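Local coordinates for protein CcbJ (Streptomyces caelestis, PDB 4HGZ) that probably transfers a methyl group from S-adenosyl-L-methionine to a nitrogen atom of its substrate, as a member of the SAM-dependent methyltransferase family, at residues Gly244-Arg250 against Val267-Ala273; Glu52-Phe56 against His251-Arg256; Cys170-Ala174 against Leu228-Pro233. All coordinates share one frame; numbering follows the deposited sequence.

Interaction 1. Residues Gly244-Arg250 against Val267-Ala273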
ATOM      1  N   GLY C 244     -11.473  16.645 -35.031  1.00 46.87           N
ATOM      2  CA  GLY C 244     -11.074  16.367 -36.418  1.00 46.75           C
ATOM      3  C   GLY C 244      -9.664  15.801 -36.599  1.00 54.20           C
ATOM      4  O   GLY C 244      -9.085  15.908 -37.676  1.00 58.08           O
ATOM      5  N   LEU C 245      -9.113  15.191 -35.551  1.00 47.53           N
ATOM      6  CA  LEU C 245      -7.764  14.634 -35.602  1.00 46.82           C
ATOM      7  C   LEU C 245      -7.808  13.122 -35.433  1.00 48.75           C
ATOM      8  O   LEU C 245      -8.733  12.602 -34.817  1.00 52.16           O
ATOM      9  CB  LEU C 245      -6.899  15.224 -34.486  1.00 37.81           C
ATOM     10  CG  LEU C 245      -6.461  16.679 -34.581  1.00 47.82           C
ATOM     11  CD1 LEU C 245      -5.861  17.132 -33.246  1.00 30.43           C
ATOM     12  CD2 LEU C 245      -5.477  16.852 -35.721  1.00 36.90           C
ATOM     13  N   GLU C 246      -6.804  12.424 -35.963  1.00 49.60           N
ATOM     14  CA  GLU C 246      -6.679  10.971 -35.763  1.00 55.65           C
ATOM     15  C   GLU C 246      -5.258  10.578 -35.349  1.00 52.09           C
ATOM     16  O   GLU C 246      -4.277  11.094 -35.885  1.00 62.28           O
ATOM     17  CB  GLU C 246      -7.126  10.179 -37.003  1.00 48.04           C
ATOM     18  CG  GLU C 246      -6.112  10.167 -38.149  1.00 85.62           C
ATOM     19  CD  GLU C 246      -6.682   9.621 -39.457  1.00107.15           C
ATOM     20  OE1 GLU C 246      -7.811   9.080 -39.444  1.00 94.44           O
ATOM     21  OE2 GLU C 246      -5.998   9.737 -40.501  1.00 94.15           O
ATOM     22  N   LEU C 247      -5.159   9.664 -34.386  1.00 53.25           N
ATOM     23  CA  LEU C 247      -3.874   9.233 -33.843  1.00 48.15           C
ATOM     24  C   LEU C 247      -3.062   8.479 -34.881  1.00 51.09           C
ATOM     25  O   LEU C 247      -3.578   7.564 -35.528  1.00 51.68           O
ATOM     26  CB  LEU C 247      -4.109   8.325 -32.644  1.00 45.06           C
ATOM     27  CG  LEU C 247      -2.894   7.828 -31.869  1.00 46.95           C
ATOM     28  CD1 LEU C 247      -2.220   8.982 -31.146  1.00 34.32           C
ATOM     29  CD2 LEU C 247      -3.330   6.746 -30.889  1.00 36.43           C
ATOM     30  N   VAL C 248      -1.794   8.853 -35.042  1.00 47.66           N
ATOM     31  CA  VAL C 248      -0.920   8.104 -35.940  1.00 52.83           C
ATOM     32  C   VAL C 248       0.179   7.352 -35.200  1.00 53.56           C
ATOM     33  O   VAL C 248       0.672   6.346 -35.696  1.00 57.37           O
ATOM     34  CB  VAL C 248      -0.307   8.976 -37.050  1.00 50.93           C
ATOM     35  CG1 VAL C 248      -1.382   9.394 -38.020  1.00 64.88           C
ATOM     36  CG2 VAL C 248       0.380  10.197 -36.462  1.00 60.58           C
ATOM     37  N   GLU C 249       0.563   7.824 -34.020  1.00 48.75           N
ATOM     38  CA  GLU C 249       1.532   7.075 -33.227  1.00 48.65           C
ATOM     39  C   GLU C 249       1.608   7.548 -31.786  1.00 48.39           C
ATOM     40  O   GLU C 249       1.345   8.714 -31.486  1.00 51.71           O
ATOM     41  CB  GLU C 249       2.914   7.116 -33.878  1.00 50.99           C
ATOM     42  CG  GLU C 249       3.458   8.508 -34.118  1.00 65.54           C
ATOM     43  CD  GLU C 249       4.694   8.516 -35.008  1.00 71.81           C
ATOM     44  OE1 GLU C 249       5.774   8.934 -34.536  1.00 77.16           O
ATOM     45  OE2 GLU C 249       4.585   8.109 -36.182  1.00 80.51           O
ATOM     46  N   ARG C 250       1.960   6.624 -30.898  1.00 44.71           N
ATOM     47  CA  ARG C 250       2.130   6.944 -29.494  1.00 40.69           C
ATOM     48  C   ARG C 250       3.384   6.281 -28.951  1.00 47.17           C
ATOM     49  O   ARG C 250       3.594   5.086 -29.147  1.00 51.06           O
ATOM     50  CB  ARG C 250       0.928   6.488 -28.673  1.00 31.23           C
ATOM     51  CG  ARG C 250       0.653   7.428 -27.527  1.00 58.40           C
ATOM     52  CD  ARG C 250      -0.254   6.847 -26.482  1.00 42.72           C
ATOM     53  NE  ARG C 250      -1.566   6.510 -27.009  1.00 58.37           N
ATOM     54  CZ  ARG C 250      -2.513   7.396 -27.278  1.00 45.86           C
ATOM     55  NH1 ARG C 250      -2.296   8.684 -27.091  1.00 33.25           N
ATOM     56  NH2 ARG C 250      -3.680   6.986 -27.751  1.00 51.19           N
ATOM     57  N   VAL C 267       3.852  10.443 -25.607  1.00 43.16           N
ATOM     58  CA  VAL C 267       3.977  11.418 -26.653  1.00 38.96           C
ATOM     59  C   VAL C 267       3.077  10.910 -27.761  1.00 39.92           C
ATOM     60  O   VAL C 267       3.216   9.777 -28.216  1.00 45.79           O
ATOM     61  CB  VAL C 267       5.417  11.500 -27.144  1.00 39.09           C
ATOM     62  CG1 VAL C 267       5.499  12.307 -28.419  1.00 39.25           C
ATOM     63  CG2 VAL C 267       6.301  12.087 -26.074  1.00 42.22           C
ATOM     64  N   SER C 268       2.132  11.735 -28.173  1.00 37.92           N
ATOM     65  CA  SER C 268       1.155  11.323 -29.159  1.00 40.82           C
ATOM     66  C   SER C 268       1.239  12.224 -30.375  1.00 42.08           C
ATOM     67  O   SER C 268       1.433  13.438 -30.253  1.00 48.93           O
ATOM     68  CB  SER C 268      -0.254  11.369 -28.562  1.00 35.22           C
ATOM     69  OG  SER C 268      -0.319  10.610 -27.368  1.00 51.75           O
ATOM     70  N   VAL C 269       1.096  11.618 -31.545  1.00 39.44           N
ATOM     71  CA  VAL C 269       1.159  12.336 -32.799  1.00 41.56           C
ATOM     72  C   VAL C 269      -0.147  12.140 -33.563  1.00 46.27           C
ATOM     73  O   VAL C 269      -0.554  10.997 -33.835  1.00 46.97           O
ATOM     74  CB  VAL C 269       2.305  11.811 -33.671  1.00 42.88           C
ATOM     75  CG1 VAL C 269       2.458  12.669 -34.915  1.00 43.87           C
ATOM     76  CG2 VAL C 269       3.579  11.772 -32.883  1.00 41.84           C
ATOM     77  N   TYR C 270      -0.785  13.255 -33.918  1.00 43.18           N
ATOM     78  CA  TYR C 270      -2.081  13.245 -34.595  1.00 40.38           C
ATOM     79  C   TYR C 270      -2.001  13.910 -35.968  1.00 48.09           C
ATOM     80  O   TYR C 270      -1.186  14.821 -36.184  1.00 49.04           O
ATOM     81  CB  TYR C 270      -3.114  13.997 -33.755  1.00 39.40           C
ATOM     82  CG  TYR C 270      -3.371  13.405 -32.392  1.00 42.03           C
ATOM     83  CD1 TYR C 270      -4.325  12.412 -32.214  1.00 42.24           C
ATOM     84  CD2 TYR C 270      -2.665  13.840 -31.283  1.00 35.49           C
ATOM     85  CE1 TYR C 270      -4.571  11.878 -30.966  1.00 37.77           C
ATOM     86  CE2 TYR C 270      -2.901  13.308 -30.039  1.00 35.38           C
ATOM     87  CZ  TYR C 270      -3.852  12.325 -29.883  1.00 38.44           C
ATOM     88  OH  TYR C 270      -4.089  11.784 -28.637  1.00 47.51           O
ATOM     89  N   ARG C 271      -2.860  13.452 -36.880  1.00 44.77           N
ATOM     90  CA  ARG C 271      -3.011  14.047 -38.202  1.00 44.70           C
ATOM     91  C   ARG C 271      -4.431  14.556 -38.346  1.00 49.20           C
ATOM     92  O   ARG C 271      -5.309  14.194 -37.570  1.00 58.87           O
ATOM     93  CB  ARG C 271      -2.796  13.011 -39.303  1.00 41.02           C
ATOM     94  CG  ARG C 271      -1.366  12.712 -39.655  1.00 75.21           C
ATOM     95  CD  ARG C 271      -1.317  11.780 -40.864  1.00101.94           C
ATOM     96  NE  ARG C 271      -2.178  10.612 -40.677  1.00105.20           N
ATOM     97  CZ  ARG C 271      -2.451   9.718 -41.622  1.00113.70           C
ATOM     98  NH1 ARG C 271      -1.943   9.855 -42.840  1.00107.43           N
ATOM     99  NH2 ARG C 271      -3.241   8.688 -41.349  1.00110.57           N
ATOM    100  N   ALA C 272      -4.654  15.379 -39.362  1.00 59.48           N
ATOM    101  CA  ALA C 272      -5.993  15.788 -39.733  1.00 58.06           C
ATOM    102  C   ALA C 272      -6.694  14.562 -40.288  1.00 60.52           C
ATOM    103  O   ALA C 272      -6.067  13.750 -40.953  1.00 69.95           O
ATOM    104  CB  ALA C 272      -5.925  16.869 -40.783  1.00 54.39           C
ATOM    105  N   ALA C 273      -7.989  14.425 -40.023  1.00 65.66           N
ATOM    106  CA  ALA C 273      -8.717  13.236 -40.457  1.00 68.60           C
ATOM    107  C   ALA C 273      -9.127  13.310 -41.924  1.00 80.17           C
ATOM    108  O   ALA C 273      -9.768  14.267 -42.355  1.00 81.38           O
ATOM    109  CB  ALA C 273      -9.926  12.999 -39.578  1.00 61.25           C
TER
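Tyr-270 reaches across to Leu-245 and Leu-247 and can be followed atom by atom. Its CB lies 4.0 Å from Leu-245 CB, the two side chains crossing at about a right angle. CD1 meets the backbone of Leu-247, 3.6 Å from its N. Further out, CE1 is 3.7 Å from Leu-247 CD1, a methyl that sits over the ring face, 27° off the ring normal, in a CH-pi contact. Leu-247 turns CG away from its own N (chi1 -176°), which carries CD1 over the ring. At the tip, Tyr-270 OH is hydrogen-bonded to Asp-237, which also forms a salt bridge with Arg-250, so the helix 233-242 holds both polar ends.

These strands, 245-251 and 265-272, are the sixth and seventh strands of the class I methyltransferase sheet, antiparallel to each other; 265-272 runs against both its neighbours and 245-251 is outermost within the chain. A classic beta bulge interrupts their pairing: Val-248 and Glu-249 both face Val-269, whose O accepts from Val-248 N at 2.8 Å and only weakly from Glu-249 N at 3.4 Å.

On the face bearing Val-269, Glu-246 OE2 forms a salt bridge with Arg-271 NH2 at 3.1 Å, the carboxylate and guanidinium planes turned 30° apart. Ahead of the strand, Gly-244 closes a helix in a Schellman motif, and its O accepts from Ala-273 N.

Interaction 2. Residues Glu52-Phe56 against His251-Arg256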
ATOM      1  N   GLU C  52      15.751  16.117 -27.048  1.00 64.57           N
ATOM      2  CA  GLU C  52      15.065  15.004 -27.703  1.00 60.81           C
ATOM      3  C   GLU C  52      13.743  15.447 -28.312  1.00 60.18           C
ATOM      4  O   GLU C  52      13.391  15.024 -29.416  1.00 61.04           O
ATOM      5  CB  GLU C  52      14.872  13.823 -26.748  1.00 66.53           C
ATOM      6  CG  GLU C  52      16.185  13.120 -26.359  1.00 68.48           C
ATOM      7  CD  GLU C  52      17.110  14.026 -25.568  1.00 90.38           C
ATOM      8  OE1 GLU C  52      16.623  15.060 -25.048  1.00 93.85           O
ATOM      9  OE2 GLU C  52      18.317  13.713 -25.468  1.00 90.78           O
ATOM     10  N   ALA C  53      13.019  16.303 -27.594  1.00 55.18           N
ATOM     11  CA  ALA C  53      11.796  16.873 -28.128  1.00 49.60           C
ATOM     12  C   ALA C  53      12.104  17.567 -29.443  1.00 54.02           C
ATOM     13  O   ALA C  53      11.372  17.412 -30.427  1.00 54.04           O
ATOM     14  CB  ALA C  53      11.189  17.858 -27.148  1.00 46.26           C
ATOM     15  N   ALA C  54      13.189  18.337 -29.457  1.00 52.47           N
ATOM     16  CA  ALA C  54      13.532  19.107 -30.646  1.00 53.81           C
ATOM     17  C   ALA C  54      13.731  18.163 -31.832  1.00 54.93           C
ATOM     18  O   ALA C  54      13.094  18.302 -32.881  1.00 55.44           O
ATOM     19  CB  ALA C  54      14.780  19.962 -30.403  1.00 44.08           C
ATOM     20  N   LEU C  55      14.613  17.188 -31.655  1.00 59.24           N
ATOM     21  CA  LEU C  55      14.890  16.241 -32.717  1.00 61.56           C
ATOM     22  C   LEU C  55      13.563  15.644 -33.183  1.00 59.47           C
ATOM     23  O   LEU C  55      13.249  15.641 -34.378  1.00 57.52           O
ATOM     24  CB  LEU C  55      15.865  15.165 -32.224  1.00 62.15           C
ATOM     25  CG  LEU C  55      17.324  15.621 -31.993  1.00 76.75           C
ATOM     26  CD1 LEU C  55      18.098  14.714 -31.007  1.00 63.79           C
ATOM     27  CD2 LEU C  55      18.091  15.741 -33.313  1.00 65.98           C
ATOM     28  N   PHE C  56      12.767  15.178 -32.227  1.00 52.45           N
ATOM     29  CA  PHE C  56      11.473  14.589 -32.543  1.00 52.02           C
ATOM     30  C   PHE C  56      10.636  15.499 -33.429  1.00 53.94           C
ATOM     31  O   PHE C  56      10.204  15.091 -34.503  1.00 64.01           O
ATOM     32  CB  PHE C  56      10.700  14.255 -31.272  1.00 53.47           C
ATOM     33  CG  PHE C  56       9.472  13.434 -31.519  1.00 49.05           C
ATOM     34  CD1 PHE C  56       9.528  12.058 -31.471  1.00 44.89           C
ATOM     35  CD2 PHE C  56       8.264  14.040 -31.797  1.00 47.30           C
ATOM     36  CE1 PHE C  56       8.399  11.303 -31.705  1.00 46.83           C
ATOM     37  CE2 PHE C  56       7.128  13.288 -32.033  1.00 47.23           C
ATOM     38  CZ  PHE C  56       7.198  11.920 -31.992  1.00 39.48           C
ATOM     39  N   HIS C 251       4.209   7.061 -28.263  1.00 48.39           N
ATOM     40  CA  HIS C 251       5.398   6.535 -27.603  1.00 46.22           C
ATOM     41  C   HIS C 251       5.363   6.907 -26.124  1.00 45.64           C
ATOM     42  O   HIS C 251       4.471   7.626 -25.671  1.00 51.32           O
ATOM     43  CB  HIS C 251       6.666   7.113 -28.236  1.00 45.86           C
ATOM     44  CG  HIS C 251       6.613   7.200 -29.724  1.00 47.06           C
ATOM     45  ND1 HIS C 251       7.098   6.206 -30.544  1.00 57.58           N
ATOM     46  CD2 HIS C 251       6.143   8.170 -30.543  1.00 45.46           C
ATOM     47  CE1 HIS C 251       6.924   6.553 -31.807  1.00 43.61           C
ATOM     48  NE2 HIS C 251       6.347   7.742 -31.833  1.00 63.15           N
ATOM     49  N   ALA C 252       6.347   6.426 -25.380  1.00 42.81           N
ATOM     50  CA  ALA C 252       6.456   6.731 -23.966  1.00 44.65           C
ATOM     51  C   ALA C 252       7.178   8.046 -23.777  1.00 43.01           C
ATOM     52  O   ALA C 252       7.112   8.654 -22.715  1.00 53.65           O
ATOM     53  CB  ALA C 252       7.227   5.619 -23.248  1.00 37.00           C
ATOM     54  N   ASP C 253       7.895   8.472 -24.803  1.00 36.55           N
ATOM     55  CA  ASP C 253       8.803   9.591 -24.643  1.00 46.83           C
ATOM     56  C   ASP C 253       9.368  10.000 -26.001  1.00 47.22           C
ATOM     57  O   ASP C 253       9.092   9.351 -27.009  1.00 49.08           O
ATOM     58  CB  ASP C 253       9.918   9.203 -23.686  1.00 43.05           C
ATOM     59  CG  ASP C 253      10.877   8.197 -24.295  1.00 64.02           C
ATOM     60  OD1 ASP C 253      10.759   7.920 -25.512  1.00 58.21           O
ATOM     61  OD2 ASP C 253      11.751   7.690 -23.558  1.00 63.04           O
ATOM     62  N   PHE C 254      10.160  11.063 -26.041  1.00 47.44           N
ATOM     63  CA  PHE C 254      10.555  11.590 -27.349  1.00 50.86           C
ATOM     64  C   PHE C 254      11.589  10.757 -28.092  1.00 53.01           C
ATOM     65  O   PHE C 254      11.937  11.077 -29.224  1.00 61.16           O
ATOM     66  CB  PHE C 254      10.997  13.053 -27.265  1.00 45.28           C
ATOM     67  CG  PHE C 254       9.861  14.011 -27.110  1.00 49.41           C
ATOM     68  CD1 PHE C 254       8.885  14.106 -28.090  1.00 52.43           C
ATOM     69  CD2 PHE C 254       9.750  14.798 -25.974  1.00 42.04           C
ATOM     70  CE1 PHE C 254       7.819  14.986 -27.944  1.00 45.01           C
ATOM     71  CE2 PHE C 254       8.691  15.673 -25.823  1.00 46.20           C
ATOM     72  CZ  PHE C 254       7.727  15.772 -26.813  1.00 43.09           C
ATOM     73  N   GLU C 255      12.097   9.703 -27.465  1.00 55.06           N
ATOM     74  CA  GLU C 255      13.049   8.837 -28.162  1.00 55.88           C
ATOM     75  C   GLU C 255      12.340   7.595 -28.689  1.00 53.88           C
ATOM     76  O   GLU C 255      12.966   6.649 -29.131  1.00 52.71           O
ATOM     77  CB  GLU C 255      14.231   8.463 -27.271  1.00 50.45           C
ATOM     78  CG  GLU C 255      14.880   9.647 -26.564  1.00 66.31           C
ATOM     79  CD  GLU C 255      16.214   9.286 -25.937  1.00 83.72           C
ATOM     80  OE1 GLU C 255      17.167   9.017 -26.695  1.00 89.40           O
ATOM     81  OE2 GLU C 255      16.314   9.266 -24.692  1.00 84.69           O
ATOM     82  N   ARG C 256      11.018   7.607 -28.637  1.00 50.51           N
ATOM     83  CA  ARG C 256      10.242   6.580 -29.317  1.00 57.17           C
ATOM     84  C   ARG C 256      10.251   5.223 -28.623  1.00 56.75           C
ATOM     85  O   ARG C 256      10.002   4.197 -29.257  1.00 58.25           O
ATOM     86  CB  ARG C 256      10.712   6.438 -30.767  1.00 54.19           C
ATOM     87  CG  ARG C 256      10.531   7.712 -31.562  1.00 61.68           C
ATOM     88  CD  ARG C 256      10.685   7.510 -33.058  1.00 58.47           C
ATOM     89  NE  ARG C 256      10.234   8.711 -33.766  1.00 80.27           N
ATOM     90  CZ  ARG C 256      10.925   9.854 -33.827  1.00 92.62           C
ATOM     91  NH1 ARG C 256      12.112   9.961 -33.219  1.00 65.47           N
ATOM     92  NH2 ARG C 256      10.429  10.896 -34.494  1.00 82.59           N
TER
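Phe-56 on the helix 50-61 meets Phe-254 and His-251 of the loop after strand 245-251, and the three rings form an aromatic cluster against the central sheet of the Rossmann-like methyltransferase fold. Both ring pairs meet obliquely. The Phe-56 and Phe-254 centroids lie 5.3 Å apart with planes at 57°, and Phe-254 CD1 comes over one face of Phe-56, 3.5 Å from its CG. The first torsion of Phe-56, which turns CG away from its backbone N, sends that ring toward the loop. His-251 stands more upright, its plane at 79° to that of Phe-56.

Aliphatic contacts use the helix backbone as well. Ala-53 CA lies over the face of Phe-254, 3.8 Å from the ring centroid, while Ala-53 CB touches CE2. Glu-52 and Glu-255 run side by side with their CG atoms 3.7 Å apart. Beyond this, Val-267 and Val-269 of strand 265-272 pack on Phe-56. The Ala-53 side chain is also about 5 Å from that of Arg-75, which binds S-adenosyl-L-homocysteine.

Among the polar groups, the Glu-255 carboxylate has a salt bridge to Arg-257. An Asx turn shapes the loop, Asp-253 OD1 accepting from Glu-255 N from above the carboxylate plane. Phe-56 CD1 lies over one face of the Arg-256 guanidinium, the planes 23° apart and NH2 3.4 Å from that CD1.

Interaction 3. Residues Cys170-Ala174 against Leu228-Pro233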
ATOM      1  N   CYS C 170       1.915  14.226 -22.558  1.00 41.91           N
ATOM      2  CA  CYS C 170       1.052  14.334 -21.385  1.00 46.56           C
ATOM      3  C   CYS C 170       1.312  13.223 -20.386  1.00 41.10           C
ATOM      4  O   CYS C 170       1.667  12.116 -20.765  1.00 45.59           O
ATOM      5  CB  CYS C 170      -0.412  14.225 -21.807  1.00 45.93           C
ATOM      6  SG  CYS C 170      -0.907  15.298 -23.114  1.00 64.37           S
ATOM      7  N   LEU C 171       1.092  13.511 -19.109  1.00 39.08           N
ATOM      8  CA  LEU C 171       1.157  12.478 -18.088  1.00 39.24           C
ATOM      9  C   LEU C 171       0.162  11.372 -18.412  1.00 36.59           C
ATOM     10  O   LEU C 171      -0.925  11.627 -18.923  1.00 40.80           O
ATOM     11  CB  LEU C 171       0.881  13.068 -16.706  1.00 37.64           C
ATOM     12  CG  LEU C 171      -0.536  13.557 -16.425  1.00 43.00           C
ATOM     13  CD1 LEU C 171      -1.351  12.428 -15.827  1.00 37.44           C
ATOM     14  CD2 LEU C 171      -0.496  14.739 -15.471  1.00 35.91           C
ATOM     15  N   ASN C 172       0.558  10.139 -18.129  1.00 42.15           N
ATOM     16  CA  ASN C 172      -0.249   8.961 -18.419  1.00 34.14           C
ATOM     17  C   ASN C 172      -0.752   8.409 -17.089  1.00 38.79           C
ATOM     18  O   ASN C 172       0.005   7.807 -16.333  1.00 45.49           O
ATOM     19  CB  ASN C 172       0.633   7.940 -19.137  1.00 38.09           C
ATOM     20  CG  ASN C 172      -0.047   6.590 -19.336  1.00 51.93           C
ATOM     21  OD1 ASN C 172      -1.152   6.505 -19.875  1.00 49.83           O
ATOM     22  ND2 ASN C 172       0.644   5.518 -18.932  1.00 46.54           N
ATOM     23  N   PRO C 173      -2.030   8.653 -16.783  1.00 41.03           N
ATOM     24  CA  PRO C 173      -2.589   8.385 -15.456  1.00 36.86           C
ATOM     25  C   PRO C 173      -2.327   6.958 -14.943  1.00 39.07           C
ATOM     26  O   PRO C 173      -1.900   6.793 -13.796  1.00 42.89           O
ATOM     27  CB  PRO C 173      -4.084   8.640 -15.646  1.00 35.67           C
ATOM     28  CG  PRO C 173      -4.170   9.558 -16.809  1.00 40.69           C
ATOM     29  CD  PRO C 173      -3.026   9.220 -17.706  1.00 33.88           C
ATOM     30  N   ALA C 174      -2.565   5.945 -15.777  1.00 32.27           N
ATOM     31  CA  ALA C 174      -2.271   4.563 -15.371  1.00 41.06           C
ATOM     32  C   ALA C 174      -0.869   4.428 -14.800  1.00 47.43           C
ATOM     33  O   ALA C 174      -0.691   3.991 -13.662  1.00 67.84           O
ATOM     34  CB  ALA C 174      -2.450   3.605 -16.528  1.00 33.43           C
ATOM     35  N   LEU C 228      -3.716  20.980 -13.211  1.00 43.76           N
ATOM     36  CA  LEU C 228      -3.879  20.251 -14.461  1.00 42.96           C
ATOM     37  C   LEU C 228      -5.269  19.631 -14.509  1.00 40.37           C
ATOM     38  O   LEU C 228      -5.848  19.311 -13.476  1.00 40.10           O
ATOM     39  CB  LEU C 228      -2.840  19.125 -14.570  1.00 35.91           C
ATOM     40  CG  LEU C 228      -1.371  19.506 -14.421  1.00 45.06           C
ATOM     41  CD1 LEU C 228      -0.529  18.263 -14.274  1.00 36.52           C
ATOM     42  CD2 LEU C 228      -0.889  20.352 -15.594  1.00 47.07           C
ATOM     43  N   ARG C 229      -5.805  19.467 -15.707  1.00 33.99           N
ATOM     44  CA  ARG C 229      -6.856  18.487 -15.901  1.00 43.63           C
ATOM     45  C   ARG C 229      -6.311  17.496 -16.888  1.00 37.97           C
ATOM     46  O   ARG C 229      -6.037  17.861 -18.031  1.00 44.19           O
ATOM     47  CB  ARG C 229      -8.179  19.059 -16.452  1.00 31.76           C
ATOM     48  CG  ARG C 229      -9.280  18.023 -16.243  1.00 55.25           C
ATOM     49  CD  ARG C 229     -10.324  17.928 -17.335  1.00 26.83           C
ATOM     50  NE  ARG C 229      -9.888  17.255 -18.555  1.00 49.48           N
ATOM     51  CZ  ARG C 229     -10.492  16.194 -19.086  1.00 42.90           C
ATOM     52  NH1 ARG C 229     -11.547  15.646 -18.495  1.00 30.44           N
ATOM     53  NH2 ARG C 229     -10.036  15.678 -20.216  1.00 46.66           N
ATOM     54  N   TYR C 230      -6.151  16.244 -16.464  1.00 34.19           N
ATOM     55  CA  TYR C 230      -5.561  15.253 -17.363  1.00 40.04           C
ATOM     56  C   TYR C 230      -6.630  14.471 -18.103  1.00 44.56           C
ATOM     57  O   TYR C 230      -7.805  14.498 -17.737  1.00 39.39           O
ATOM     58  CB  TYR C 230      -4.626  14.304 -16.610  1.00 38.87           C
ATOM     59  CG  TYR C 230      -5.274  13.581 -15.458  1.00 32.23           C
ATOM     60  CD1 TYR C 230      -6.037  12.442 -15.668  1.00 28.25           C
ATOM     61  CD2 TYR C 230      -5.122  14.034 -14.160  1.00 28.21           C
ATOM     62  CE1 TYR C 230      -6.636  11.778 -14.612  1.00 24.75           C
ATOM     63  CE2 TYR C 230      -5.721  13.375 -13.094  1.00 34.20           C
ATOM     64  CZ  TYR C 230      -6.476  12.251 -13.333  1.00 29.29           C
ATOM     65  OH  TYR C 230      -7.057  11.595 -12.283  1.00 35.17           O
ATOM     66  N   ALA C 231      -6.223  13.785 -19.162  1.00 40.41           N
ATOM     67  CA  ALA C 231      -7.129  12.892 -19.859  1.00 33.09           C
ATOM     68  C   ALA C 231      -6.498  11.514 -19.941  1.00 33.97           C
ATOM     69  O   ALA C 231      -5.273  11.377 -19.978  1.00 42.27           O
ATOM     70  CB  ALA C 231      -7.408  13.404 -21.236  1.00 26.92           C
ATOM     71  N   TYR C 232      -7.329  10.487 -19.970  1.00 32.99           N
ATOM     72  CA  TYR C 232      -6.821   9.172 -20.237  1.00 37.33           C
ATOM     73  C   TYR C 232      -6.628   9.036 -21.739  1.00 39.08           C
ATOM     74  O   TYR C 232      -7.362   9.645 -22.517  1.00 44.58           O
ATOM     75  CB  TYR C 232      -7.793   8.136 -19.736  1.00 32.86           C
ATOM     76  CG  TYR C 232      -7.783   7.963 -18.243  1.00 36.80           C
ATOM     77  CD1 TYR C 232      -6.946   7.030 -17.637  1.00 35.62           C
ATOM     78  CD2 TYR C 232      -8.624   8.707 -17.437  1.00 32.60           C
ATOM     79  CE1 TYR C 232      -6.948   6.854 -16.279  1.00 31.70           C
ATOM     80  CE2 TYR C 232      -8.637   8.531 -16.079  1.00 36.33           C
ATOM     81  CZ  TYR C 232      -7.803   7.604 -15.511  1.00 41.89           C
ATOM     82  OH  TYR C 232      -7.814   7.438 -14.165  1.00 36.88           O
ATOM     83  N   PRO C 233      -5.629   8.250 -22.155  1.00 42.99           N
ATOM     84  CA  PRO C 233      -5.333   8.033 -23.571  1.00 39.80           C
ATOM     85  C   PRO C 233      -6.575   7.802 -24.442  1.00 41.74           C
ATOM     86  O   PRO C 233      -6.713   8.428 -25.491  1.00 45.24           O
ATOM     87  CB  PRO C 233      -4.459   6.780 -23.538  1.00 34.94           C
ATOM     88  CG  PRO C 233      -3.670   6.963 -22.278  1.00 31.85           C
ATOM     89  CD  PRO C 233      -4.647   7.573 -21.281  1.00 34.49           C
TER
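Leu-171 and Tyr-230 both place CG between the backbone N and the carbonyl carbon, with chi1 of 69° and 57°, and these torsions turn the two side chains onto each other: Leu-171 CD1 lies 3.9 Å from Tyr-230 CB. The other branch, CD2, goes to Leu-228, meeting its CD1 at 3.7 Å, so the two methyls of Leu-171 divide between two residues of the second segment.

Pro-173 is the other hub. Its ring touches two tyrosines, with CG 3.6 Å from Tyr-230 CD1 and also over the face of Tyr-232, 4.0 Å from that ring's centroid and 19° off its normal, a CH-pi contact. The Pro-173 and Tyr-230 side chains run antiparallel alongside each other. Asn-172 OD1 approaches Pro-233 CG at 3.5 Å, their side chains crossing at about a right angle. Asn-172 ND2 is hydrogen-bonded to the backbone O of Ser-263, and the hydroxyl of Tyr-230 finds its polar partner in His-201. The contacts of Leu-171 and Pro-173 with the second segment are mostly apolar.

The contact joins the end of strand 164-171, in the methyltransferase sheet, to the end of strand 221-229, in the antiparallel four-stranded sheet. Tyr-232 is at the N-cap position of helix 233-242, and its ring stacks on Tyr-232 of a second subunit. Leu-171 also packs on Tyr-265 of strand 265-272, and Leu-228 on Leu-208 of strand 207-216.

In the fold
From the N terminus, helix 50-61 opens the long loop that interaction 2 closes 195 residues later. Nested within that loop, interaction 3 spans the antiparallel sheet and brings its last strand back to the end of strand 164-171, closing before interaction 1 opens. Interactions 1 and 2 cross instead: Gly-244-Arg-250 runs straight into His-251-Arg-256, and Val-267-Ala-273 then returns beside both. There Val-267 N probably donates a hydrogen bond to His-251 O. Interaction 1 thus joins the last two strands of the methyltransferase sheet, interaction 2 ties the early helix to their connecting loop, and interaction 3 couples the two sheets; its nearest atoms are about 7 Å from interaction 2.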